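Local structure of aldose 1-epimerase (1LUR) at residues Q47-G52 with S263-S268; A35-P40 with N151-E156; Y174-L177 with T182-E185. The protein probably catalyses the interconversion of the alpha and beta anomers of aldose sugars, as a homologue of the GalM galactose mutarotases. One frame throughout, in Å; residues are numbered along the deposited sequence.

Contact 1: Q47-G52 with S263-S268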
# COMPACT_ATOMS: atom_id res chain seq x y z
N GLN A 47 0.63 19.44 7.70
CA GLN A 47 -0.25 18.92 6.67
C GLN A 47 -0.37 17.42 6.83
O GLN A 47 0.63 16.73 7.03
CB GLN A 47 0.29 19.24 5.28
CG GLN A 47 -0.61 18.76 4.17
CD GLN A 47 -1.97 19.43 4.20
OE1 GLN A 47 -2.07 20.64 3.98
NE2 GLN A 47 -3.01 18.66 4.50
N ASP A 48 -1.60 16.91 6.77
CA ASP A 48 -1.83 15.48 6.90
C ASP A 48 -1.62 14.99 5.47
O ASP A 48 -2.36 15.38 4.56
CB ASP A 48 -3.27 15.21 7.35
CG ASP A 48 -3.46 13.78 7.83
OD1 ASP A 48 -2.88 12.86 7.22
OD2 ASP A 48 -4.21 13.58 8.82
N LEU A 49 -0.62 14.15 5.28
CA LEU A 49 -0.30 13.62 3.96
C LEU A 49 -1.13 12.44 3.45
O LEU A 49 -1.03 12.09 2.28
CB LEU A 49 1.19 13.27 3.91
CG LEU A 49 2.13 14.38 4.40
CD1 LEU A 49 3.56 13.88 4.36
CD2 LEU A 49 1.97 15.62 3.52
N VAL A 50 -1.94 11.84 4.31
CA VAL A 50 -2.75 10.70 3.87
C VAL A 50 -4.25 10.91 4.12
O VAL A 50 -4.65 11.55 5.09
CB VAL A 50 -2.33 9.39 4.58
CG1 VAL A 50 -0.85 9.13 4.35
CG2 VAL A 50 -2.63 9.47 6.07
N LEU A 51 -5.07 10.36 3.22
CA LEU A 51 -6.51 10.49 3.36
C LEU A 51 -6.94 9.65 4.55
O LEU A 51 -6.13 8.93 5.12
CB LEU A 51 -7.21 10.00 2.09
CG LEU A 51 -6.80 10.74 0.81
CD1 LEU A 51 -7.58 10.20 -0.38
CD2 LEU A 51 -7.03 12.23 0.97
N GLY A 52 -8.21 9.76 4.92
CA GLY A 52 -8.69 8.99 6.05
C GLY A 52 -10.05 9.44 6.57
O GLY A 52 -10.85 10.01 5.83
N SER A 263 2.95 22.87 -1.60
CA SER A 263 3.29 22.76 -0.18
C SER A 263 4.78 22.57 0.05
O SER A 263 5.26 22.68 1.18
CB SER A 263 2.53 21.60 0.46
OG SER A 263 2.92 20.36 -0.12
N GLY A 264 5.51 22.28 -1.02
CA GLY A 264 6.94 22.08 -0.90
C GLY A 264 7.31 20.78 -0.20
O GLY A 264 8.48 20.54 0.09
N ILE A 265 6.31 19.95 0.07
CA ILE A 265 6.55 18.68 0.74
C ILE A 265 6.92 17.60 -0.27
O ILE A 265 6.29 17.47 -1.33
CB ILE A 265 5.31 18.20 1.54
CG1 ILE A 265 5.06 19.16 2.71
CG2 ILE A 265 5.53 16.78 2.05
CD1 ILE A 265 3.83 18.81 3.52
N GLU A 266 7.94 16.82 0.06
CA GLU A 266 8.38 15.75 -0.83
C GLU A 266 8.41 14.43 -0.08
O GLU A 266 8.66 14.39 1.13
CB GLU A 266 9.76 16.08 -1.39
CG GLU A 266 10.37 14.99 -2.24
CD GLU A 266 11.59 15.47 -3.00
OE1 GLU A 266 12.30 14.63 -3.59
OE2 GLU A 266 11.84 16.69 -3.00
N LEU A 267 8.14 13.35 -0.80
CA LEU A 267 8.13 12.00 -0.25
C LEU A 267 8.99 11.12 -1.14
O LEU A 267 8.79 11.09 -2.36
CB LEU A 267 6.70 11.45 -0.21
CG LEU A 267 6.56 9.93 -0.08
CD1 LEU A 267 7.11 9.50 1.27
CD2 LEU A 267 5.10 9.52 -0.22
N SER A 268 9.94 10.41 -0.55
CA SER A 268 10.81 9.52 -1.31
C SER A 268 10.63 8.14 -0.70
O SER A 268 10.48 8.01 0.52
CB SER A 268 12.28 9.96 -1.21
OG SER A 268 12.80 9.68 0.07

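Contact 2: A35-P40 with N151-E156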
# COMPACT_ATOMS: atom_id res chain seq x y z
N ALA A 35 -3.66 5.71 9.81
CA ALA A 35 -4.75 6.69 9.84
C ALA A 35 -4.37 8.11 9.44
O ALA A 35 -5.06 8.75 8.64
CB ALA A 35 -5.38 6.71 11.22
N LYS A 36 -3.28 8.62 10.01
CA LYS A 36 -2.83 9.98 9.69
C LYS A 36 -1.32 10.03 9.66
O LYS A 36 -0.64 9.16 10.20
CB LYS A 36 -3.29 10.97 10.76
CG LYS A 36 -4.74 10.88 11.19
CD LYS A 36 -4.95 11.72 12.46
CE LYS A 36 -4.40 13.13 12.29
NZ LYS A 36 -4.53 13.94 13.54
N LEU A 37 -0.80 11.09 9.04
CA LEU A 37 0.63 11.33 8.91
C LEU A 37 0.81 12.83 8.68
O LEU A 37 0.66 13.32 7.56
CB LEU A 37 1.23 10.53 7.75
CG LEU A 37 2.76 10.44 7.74
CD1 LEU A 37 3.19 9.32 6.84
CD2 LEU A 37 3.37 11.75 7.29
N THR A 38 1.13 13.55 9.75
CA THR A 38 1.32 14.99 9.66
C THR A 38 2.79 15.39 9.53
O THR A 38 3.67 14.79 10.15
CB THR A 38 0.73 15.68 10.91
OG1 THR A 38 1.38 15.18 12.08
CG2 THR A 38 -0.75 15.40 11.01
N PHE A 39 3.04 16.41 8.72
CA PHE A 39 4.40 16.91 8.49
C PHE A 39 4.31 18.37 8.05
O PHE A 39 3.53 18.71 7.16
CB PHE A 39 5.07 16.08 7.39
CG PHE A 39 6.55 16.29 7.28
CD1 PHE A 39 7.40 15.86 8.30
CD2 PHE A 39 7.10 16.88 6.15
CE1 PHE A 39 8.78 16.01 8.19
CE2 PHE A 39 8.48 17.03 6.03
CZ PHE A 39 9.32 16.60 7.05
N PRO A 40 5.11 19.25 8.66
CA PRO A 40 5.07 20.67 8.28
C PRO A 40 5.49 20.94 6.84
O PRO A 40 6.44 20.35 6.33
CB PRO A 40 6.00 21.32 9.29
CG PRO A 40 7.02 20.24 9.54
CD PRO A 40 6.16 19.00 9.66
N ASN A 151 13.36 11.71 9.81
CA ASN A 151 12.06 12.05 9.25
C ASN A 151 11.56 10.95 8.33
O ASN A 151 10.99 11.22 7.26
CB ASN A 151 12.11 13.37 8.48
CG ASN A 151 12.21 14.56 9.39
OD1 ASN A 151 11.56 14.61 10.44
ND2 ASN A 151 13.00 15.55 9.00
N GLN A 152 11.77 9.72 8.75
CA GLN A 152 11.33 8.57 7.97
C GLN A 152 10.26 7.76 8.69
O GLN A 152 10.24 7.68 9.92
CB GLN A 152 12.50 7.63 7.70
CG GLN A 152 13.71 8.26 7.05
CD GLN A 152 14.81 7.25 6.82
OE1 GLN A 152 15.14 6.47 7.71
NE2 GLN A 152 15.37 7.24 5.61
N LEU A 153 9.38 7.18 7.90
CA LEU A 153 8.31 6.35 8.42
C LEU A 153 8.74 5.00 7.86
O LEU A 153 8.87 4.83 6.65
CB LEU A 153 6.94 6.73 7.84
CG LEU A 153 5.86 5.67 8.11
CD1 LEU A 153 5.60 5.55 9.62
CD2 LEU A 153 4.58 6.05 7.39
N ILE A 154 9.01 4.05 8.75
CA ILE A 154 9.43 2.73 8.32
C ILE A 154 8.32 1.72 8.58
O ILE A 154 7.80 1.63 9.69
CB ILE A 154 10.69 2.27 9.08
CG1 ILE A 154 11.88 3.17 8.72
CG2 ILE A 154 11.00 0.81 8.74
CD1 ILE A 154 13.12 2.90 9.53
N ILE A 155 7.96 0.98 7.54
CA ILE A 155 6.92 -0.03 7.66
C ILE A 155 7.60 -1.37 7.43
O ILE A 155 8.20 -1.60 6.38
CB ILE A 155 5.79 0.10 6.61
CG1 ILE A 155 5.09 1.45 6.71
CG2 ILE A 155 4.77 -1.02 6.83
CD1 ILE A 155 3.92 1.60 5.75
N GLU A 156 7.51 -2.24 8.42
CA GLU A 156 8.12 -3.56 8.30
C GLU A 156 6.99 -4.57 8.22
O GLU A 156 6.00 -4.45 8.94
CB GLU A 156 8.97 -3.88 9.52
CG GLU A 156 10.21 -3.04 9.66
CD GLU A 156 10.83 -3.19 11.03
OE1 GLU A 156 11.19 -4.34 11.40
OE2 GLU A 156 10.95 -2.17 11.73

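Contact 3: Y174-L177 with T182-E185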
# COMPACT_ATOMS: atom_id res chain seq x y z
N TYR A 174 -3.40 6.37 0.90
CA TYR A 174 -3.65 7.26 -0.23
C TYR A 174 -2.93 8.56 0.12
O TYR A 174 -3.22 9.17 1.15
CB TYR A 174 -5.14 7.55 -0.39
CG TYR A 174 -5.99 6.42 -0.94
CD1 TYR A 174 -6.23 5.26 -0.19
CD2 TYR A 174 -6.61 6.53 -2.18
CE1 TYR A 174 -7.07 4.25 -0.68
CE2 TYR A 174 -7.45 5.54 -2.67
CZ TYR A 174 -7.67 4.40 -1.92
OH TYR A 174 -8.51 3.42 -2.42
N TRP A 175 -2.01 8.99 -0.74
CA TRP A 175 -1.26 10.22 -0.48
C TRP A 175 -1.67 11.48 -1.24
O TRP A 175 -1.98 11.44 -2.42
CB TRP A 175 0.23 9.97 -0.71
CG TRP A 175 0.77 8.82 0.07
CD1 TRP A 175 0.77 7.50 -0.29
CD2 TRP A 175 1.38 8.87 1.37
NE1 TRP A 175 1.34 6.73 0.69
CE2 TRP A 175 1.72 7.54 1.73
CE3 TRP A 175 1.68 9.91 2.27
CZ2 TRP A 175 2.34 7.23 2.94
CZ3 TRP A 175 2.29 9.59 3.47
CH2 TRP A 175 2.61 8.26 3.80
N ASN A 176 -1.63 12.59 -0.51
CA ASN A 176 -1.97 13.92 -1.02
C ASN A 176 -1.14 14.81 -0.09
O ASN A 176 -1.43 14.93 1.10
CB ASN A 176 -3.46 14.22 -0.84
CG ASN A 176 -3.84 15.60 -1.34
OD1 ASN A 176 -3.32 16.60 -0.86
ND2 ASN A 176 -4.75 15.65 -2.30
N LEU A 177 -0.11 15.44 -0.65
CA LEU A 177 0.78 16.30 0.11
C LEU A 177 0.42 17.77 0.34
O LEU A 177 1.08 18.44 1.14
CB LEU A 177 2.17 16.23 -0.51
CG LEU A 177 2.63 14.83 -0.94
CD1 LEU A 177 4.03 14.89 -1.53
CD2 LEU A 177 2.60 13.89 0.26
N THR A 182 -7.19 17.50 -6.11
CA THR A 182 -6.64 16.38 -6.85
C THR A 182 -5.11 16.46 -6.84
O THR A 182 -4.54 17.48 -6.44
CB THR A 182 -7.12 16.39 -8.32
OG1 THR A 182 -6.53 17.49 -9.01
CG2 THR A 182 -8.64 16.51 -8.38
N VAL A 183 -4.45 15.39 -7.26
CA VAL A 183 -2.99 15.34 -7.29
C VAL A 183 -2.46 15.44 -8.72
O VAL A 183 -1.33 15.04 -8.99
CB VAL A 183 -2.44 14.03 -6.65
CG1 VAL A 183 -2.81 13.98 -5.17
CG2 VAL A 183 -3.01 12.82 -7.38
N ALA A 184 -3.27 15.97 -9.62
CA ALA A 184 -2.87 16.11 -11.01
C ALA A 184 -1.60 16.95 -11.15
O ALA A 184 -0.75 16.67 -12.00
CB ALA A 184 -3.99 16.75 -11.82
N GLU A 185 -1.47 17.96 -10.30
CA GLU A 185 -0.30 18.83 -10.33
C GLU A 185 0.94 18.27 -9.62
O GLU A 185 2.05 18.75 -9.84
CB GLU A 185 -0.66 20.20 -9.74
CG GLU A 185 -1.73 20.94 -10.54
CD GLU A 185 -1.27 21.31 -11.94
OE1 GLU A 185 -0.35 22.15 -12.06
OE2 GLU A 185 -1.81 20.75 -12.91

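Contact 1: Q47-G52 with S263-S268
Asp-48 OD1 accepts from two backbone N-H groups, those of Val-50 and Leu-37, between the residues, Gln-47 and Leu-49, that meet Ile-265. The bond from Val-50 N to Asp-48 OD1 is 3.2 Å long, reaching the oxygen on its anti side and 21° out of the carboxylate plane; it makes an Asx turn where strand 46-48 gives out. The CB of Asp-48 points away from segment 263-268, those of Gln-47 and Leu-49 toward it. Ile-265 answers with its whole branched end. Its CD1 lies 3.7 Å from Leu-49 CD2 and 4.0 Å from Gln-47 CB, while its other methyl, CG2, is 4.0 Å from Leu-49 CD2. The long arm reaches this far because chi2 is extended at 177°. From Gln-47 it is the base of the side chain that touches; the amide turns back, its NE2 making a weak bond to Asp-48 O. Ser-263 OG donates to Leu-177 O and accepts weakly from Ile-265 N. Trimmed to an alanine, Ile-265 would lose both methyls, which would probably leave a gap beside Leu-49 CD2 and Gln-47 CB and let the leucine tip shift. Phe-335 also packs on Leu-49, so the contact belongs to the hydrophobic layer between a four-stranded and a nine-stranded antiparallel sheet, consistent with the beta-supersandwich fold of the galactose mutarotase family.

Contact 2: A35-P40 with N151-E156
Leu-37 and Leu-153 both swing CG away from the backbone N, to the side opposite it (chi1 -166° and 166°), and this sends each leucine out of its strand toward the other. They meet through one methyl apiece: Leu-37 CD1 rests 3.6 Å from Leu-153 CD2, the two side chains passing at a slant. Phe-335 of strand 327-337 packs against both leucines, and Trp-175 lies on Leu-37 as well, so the methyl pair is set among large aromatic rings. Two residues further along strand 33-40, Phe-39 points the same way and meets Asn-151. Here the amide comes up to the rim of the ring: Asn-151 OD1 lies in the ring plane, 3.8 Å from Phe-39 CE1, and the amide stands 77° from that plane. The oxygen thus faces the slightly positive C-H edge rather than the pi cloud, while its hydrogen bond comes from Asn-19 ND2. These pairs, Leu-37 with Leu-153 and Phe-39 with Asn-151, place CA atoms 9.2 and 9.1 Å apart, the spacing of sheets packed face to face; strand 33-40 belongs to the four-stranded layer of the beta-sandwich and strand 152-160 to the nine-stranded one. The Phe-39 ring also meets that of His-337, their planes about 30° apart.

Contact 3: Y174-L177 with T182-E185
Asn-176 reaches Val-183 although its CB does not aim at it. From CB, still 4.4 Å from Val-183 CG1, the chain turns with CG anti to the backbone N (chi1 179°), and each further step toward the nitrogen closes the distance: CG is 4.3 Å from Val-183 CG1, and ND2, at the tip, is 3.8 Å from it. At the fork the two polar atoms turn to different backbone partners. Asn-176 OD1 accepts from the backbone N of Gly-179, and more weakly from that of Asp-178; ND2 gives its hydrogens to the carbonyls of Ser-180 and Lys-298. The same valine methyl also lies 3.8 Å from Trp-175 O, so CG1 nestles against one backbone carbonyl and one amide nitrogen at once. The valine side chain also packs on Leu-224. Trp-175 brings its carbonyl to the contact while its indole leads off the other way, to Phe-258 and Tyr-333. Segment 174-177 closes strand 170-175 and runs on past it, within an Asn-His-Ala-Tyr-Trp-Asn-Leu sequence that matches the pattern of the mutarotase family, and residues 182-185 lie in the loop that leads on to strand 187-192. No hydrogen bond crosses between the two segments. Toward segment 174-177 the Val-183 side chain gives van der Waals contact alone, and the shape of the turn probably depends on the buried Asn-176 amide, whose oxygen and nitrogen are both taken up by backbone groups, with the Val-183 methyl packed against the nitrogen.

Overall arrangement
From the N terminus, strand 33-40 opens contact 2 and, one hairpin later, residues 47-52 open contact 1. Contact 2 closes first, at 151-156, bringing the nine-stranded sheet against the four-stranded one. Contact 3 then opens and closes entirely between 174 and 185, a short local loop nested inside the long one that contact 1 completes at 263-268. Contacts 1 and 2 cross, since contact 2 closes after contact 1 has opened and before it closes, and both bridge the same two sheets, with strands 33-40 and 46-48 hydrogen-bonded neighbours. Contact 3 brings in the end of strand 170-175 from the seven-stranded sheet: Asn-176 N bonds to Leu-49 O, and the Trp-175 ring packs on both Val-50 and Leu-37.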